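Local coordinates for protein homoserine kinase (Listeria monocytogenes, PDB 3HUL) that probably phosphorylates the hydroxyl of L-homoserine with ATP, giving O-phospho-L-homoserine on the pathway to threonine, at residues Arg149-Pro153 with Ile198-Met203. Numbering follows the deposited sequence.
With SO4 (sulfate ion), chain D.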
ATOM      1  N   ARG A 149       3.618   9.300  -6.163  1.00 22.35           N
ATOM      2  CA  ARG A 149       2.938   8.537  -7.209  1.00 23.70           C
ATOM      3  C   ARG A 149       2.354   7.240  -6.649  1.00 23.62           C
ATOM      4  O   ARG A 149       3.046   6.465  -6.023  1.00 23.55           O
ATOM      5  CB  ARG A 149       3.882   8.226  -8.380  1.00 23.53           C
ATOM      6  CG  ARG A 149       3.302   7.258  -9.448  1.00 25.02           C
ATOM      7  CD  ARG A 149       4.433   6.933 -10.456  1.00 28.68           C
ATOM      8  NE  ARG A 149       4.007   6.269 -11.686  1.00 33.24           N
ATOM      9  CZ  ARG A 149       3.897   4.950 -11.855  1.00 36.61           C
ATOM     10  NH1 ARG A 149       4.146   4.117 -10.847  1.00 36.76           N
ATOM     11  NH2 ARG A 149       3.520   4.457 -13.035  1.00 34.88           N
ATOM     12  N   HIS A 150       1.072   7.022  -6.907  1.00 24.05           N
ATOM     13  CA  HIS A 150       0.384   5.820  -6.515  1.00 24.91           C
ATOM     14  C   HIS A 150      -0.239   5.188  -7.771  1.00 26.62           C
ATOM     15  O   HIS A 150      -0.326   5.836  -8.831  1.00 27.58           O
ATOM     16  CB  HIS A 150      -0.707   6.150  -5.477  1.00 23.77           C
ATOM     17  CG  HIS A 150      -0.211   6.189  -4.065  1.00 22.18           C
ATOM     18  ND1 HIS A 150       0.163   5.052  -3.374  1.00 20.93           N
ATOM     19  CD2 HIS A 150      -0.027   7.225  -3.209  1.00 22.14           C
ATOM     20  CE1 HIS A 150       0.542   5.388  -2.151  1.00 19.79           C
ATOM     21  NE2 HIS A 150       0.445   6.700  -2.024  1.00 18.66           N
ATOM     22  N   LEU A 151      -0.622   3.920  -7.665  1.00 27.18           N
ATOM     23  CA  LEU A 151      -1.387   3.250  -8.709  1.00 28.59           C
ATOM     24  C   LEU A 151      -2.838   3.533  -8.529  1.00 28.54           C
ATOM     25  O   LEU A 151      -3.389   3.245  -7.471  1.00 28.13           O
ATOM     26  CB  LEU A 151      -1.323   1.761  -8.525  1.00 29.11           C
ATOM     27  CG  LEU A 151      -0.143   0.982  -9.003  1.00 32.92           C
ATOM     28  CD1 LEU A 151       1.031   1.155  -8.008  1.00 35.49           C
ATOM     29  CD2 LEU A 151      -0.726  -0.446  -9.064  1.00 37.64           C
ATOM     30  N   PHE A 152      -3.475   4.049  -9.567  1.00 29.03           N
ATOM     31  CA  PHE A 152      -4.912   4.218  -9.550  1.00 29.78           C
ATOM     32  C   PHE A 152      -5.476   2.833  -9.863  1.00 31.60           C
ATOM     33  O   PHE A 152      -4.902   2.124 -10.680  1.00 32.14           O
ATOM     34  CB  PHE A 152      -5.333   5.243 -10.600  1.00 28.74           C
ATOM     35  CG  PHE A 152      -6.572   5.998 -10.244  1.00 28.21           C
ATOM     36  CD1 PHE A 152      -6.562   6.928  -9.203  1.00 25.42           C
ATOM     37  CD2 PHE A 152      -7.763   5.771 -10.937  1.00 25.06           C
ATOM     38  CE1 PHE A 152      -7.707   7.645  -8.868  1.00 25.14           C
ATOM     39  CE2 PHE A 152      -8.922   6.471 -10.607  1.00 26.73           C
ATOM     40  CZ  PHE A 152      -8.894   7.419  -9.556  1.00 27.13           C
ATOM     41  N   PRO A 153      -6.552   2.421  -9.160  1.00 33.11           N
ATOM     42  CA  PRO A 153      -7.226   1.123  -9.328  1.00 34.15           C
ATOM     43  C   PRO A 153      -7.700   0.823 -10.739  1.00 34.99           C
ATOM     44  O   PRO A 153      -8.392  -0.197 -10.941  1.00 36.63           O
ATOM     45  CB  PRO A 153      -8.451   1.260  -8.423  1.00 34.47           C
ATOM     46  CG  PRO A 153      -7.930   2.096  -7.293  1.00 34.75           C
ATOM     47  CD  PRO A 153      -7.060   3.134  -7.973  1.00 32.93           C
ATOM     48  N   ILE A 198      -9.110   5.470  -1.941  1.00 18.97           N
ATOM     49  CA  ILE A 198      -8.580   4.921  -3.164  1.00 19.60           C
ATOM     50  C   ILE A 198      -7.621   3.833  -2.800  1.00 20.82           C
ATOM     51  O   ILE A 198      -7.606   2.770  -3.445  1.00 20.01           O
ATOM     52  CB  ILE A 198      -7.900   5.986  -4.099  1.00 20.16           C
ATOM     53  CG1 ILE A 198      -8.964   6.923  -4.686  1.00 20.86           C
ATOM     54  CG2 ILE A 198      -7.193   5.256  -5.273  1.00 19.96           C
ATOM     55  CD1 ILE A 198      -8.459   8.250  -5.247  1.00 22.03           C
ATOM     56  N   LEU A 199      -6.849   4.067  -1.731  1.00 21.60           N
ATOM     57  CA  LEU A 199      -5.837   3.092  -1.310  1.00 22.32           C
ATOM     58  C   LEU A 199      -6.403   1.865  -0.547  1.00 22.87           C
ATOM     59  O   LEU A 199      -5.677   0.891  -0.330  1.00 23.23           O
ATOM     60  CB  LEU A 199      -4.627   3.800  -0.623  1.00 22.58           C
ATOM     61  CG  LEU A 199      -3.825   4.570  -1.724  1.00 25.06           C
ATOM     62  CD1 LEU A 199      -3.303   5.918  -1.307  1.00 26.22           C
ATOM     63  CD2 LEU A 199      -2.660   3.698  -2.208  1.00 27.69           C
ATOM     64  N   ARG A 200      -7.703   1.876  -0.213  1.00 22.80           N
ATOM     65  CA  ARG A 200      -8.389   0.654   0.223  1.00 23.04           C
ATOM     66  C   ARG A 200      -9.072  -0.047  -0.961  1.00 23.03           C
ATOM     67  O   ARG A 200      -9.800  -1.016  -0.766  1.00 22.32           O
ATOM     68  CB  ARG A 200      -9.491   0.967   1.264  1.00 23.25           C
ATOM     69  CG  ARG A 200      -9.033   1.512   2.609  1.00 22.79           C
ATOM     70  CD  ARG A 200      -8.459   0.457   3.554  1.00 23.40           C
ATOM     71  NE  ARG A 200      -9.278  -0.741   3.702  1.00 21.17           N
ATOM     72  CZ  ARG A 200      -9.978  -1.072   4.781  1.00 22.11           C
ATOM     73  NH1 ARG A 200      -9.977  -0.274   5.870  1.00 20.78           N
ATOM     74  NH2 ARG A 200     -10.684  -2.216   4.767  1.00 20.22           N
ATOM     75  N   ASN A 201      -8.891   0.494  -2.167  1.00 23.17           N
ATOM     76  CA  ASN A 201      -9.665   0.074  -3.364  1.00 23.27           C
ATOM     77  C   ASN A 201     -11.177   0.371  -3.203  1.00 22.94           C
ATOM     78  O   ASN A 201     -12.004  -0.291  -3.839  1.00 22.46           O
ATOM     79  CB  ASN A 201      -9.444  -1.409  -3.665  1.00 22.82           C
ATOM     80  CG  ASN A 201      -9.636  -1.775  -5.166  1.00 26.20           C
ATOM     81  OD1 ASN A 201     -10.196  -2.837  -5.512  1.00 26.31           O
ATOM     82  ND2 ASN A 201      -9.161  -0.924  -6.035  1.00 27.06           N
ATOM     83  N   ASP A 202     -11.535   1.334  -2.352  1.00 21.85           N
ATOM     84  CA  ASP A 202     -12.967   1.684  -2.125  1.00 22.50           C
ATOM     85  C   ASP A 202     -13.366   2.830  -3.045  1.00 21.58           C
ATOM     86  O   ASP A 202     -13.467   3.980  -2.614  1.00 20.70           O
ATOM     87  CB  ASP A 202     -13.230   2.068  -0.663  1.00 22.55           C
ATOM     88  CG  ASP A 202     -14.741   2.188  -0.333  1.00 25.91           C
ATOM     89  OD1 ASP A 202     -15.604   2.287  -1.243  1.00 26.22           O
ATOM     90  OD2 ASP A 202     -15.071   2.178   0.865  1.00 29.73           O
ATOM     91  N   MET A 203     -13.528   2.508  -4.324  1.00 22.53           N
ATOM     92  CA  MET A 203     -13.746   3.513  -5.382  1.00 23.34           C
ATOM     93  C   MET A 203     -15.164   4.116  -5.319  1.00 24.11           C
ATOM     94  O   MET A 203     -15.417   5.248  -5.763  1.00 24.75           O
ATOM     95  CB  MET A 203     -13.446   2.908  -6.756  1.00 23.42           C
ATOM     96  CG  MET A 203     -11.936   2.643  -6.998  1.00 24.34           C
ATOM     97  SD  MET A 203     -10.913   4.151  -6.907  1.00 23.89           S
ATOM     98  CE  MET A 203     -11.543   5.217  -8.153  1.00 25.71           C
TER
HETATM   99  S   SO4 D 298     -11.452  -2.464   8.536  1.00 66.95           S
HETATM  100  O1  SO4 D 298     -10.826  -3.381   9.490  1.00 66.72           O
HETATM  101  O2  SO4 D 298     -12.786  -2.034   8.966  1.00 66.43           O
HETATM  102  O3  SO4 D 298     -10.644  -1.262   8.378  1.00 66.84           O
HETATM  103  O4  SO4 D 298     -11.544  -3.171   7.263  1.00 67.03           O
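Ile198, in the last turn of helix 181-198, points its side chain at the chain leaving strand 144-150, its CG2 3.4 Å from Pro153 CD and its CD1 3.7 Å from Phe152 CE1. Leu199 reaches His150 instead. Leu199 CD1 sits 3.9 Å from the centroid of the imidazole, almost on the ring normal, a CH-pi contact, while Leu199 CD2 approaches His150 ND1 to 3.3 Å. The other imidazole nitrogen, His150 NE2, hydrogen-bonds Ala196 O of a third subunit. Arg200 is out of reach of 149-153; its NH1 and NH2 each donate a 2.8 Å hydrogen bond, to O3 and O4 of a sulfate ion probably from the crystallisation liquor, and NH1 also hydrogen-bonds Arg149 O of the third subunit. Asn201, the first residue to leave helical phi/psi, has the positive phi of a Schellman motif; Asn201 N to Ile198 O (2.9 Å), closing a type I turn, is one of its two bonds back into the last turn. This helix-to-helix link, part of the C-terminal region of the GHMP kinase fold, packs against the exit of a strand from the mixed sheet. Asp202 follows as N-cap of helix 203-210, its OD1 accepting from Leu205 N. Met203 then packs against Pro153 and Phe152, with SD 3.6 Å from Pro153 CG, CE 3.7 Å from Phe152 CZ, and an oblique Met-aromatic approach of SD to the Phe152 ring, which also stacks edge-to-face with Trp135.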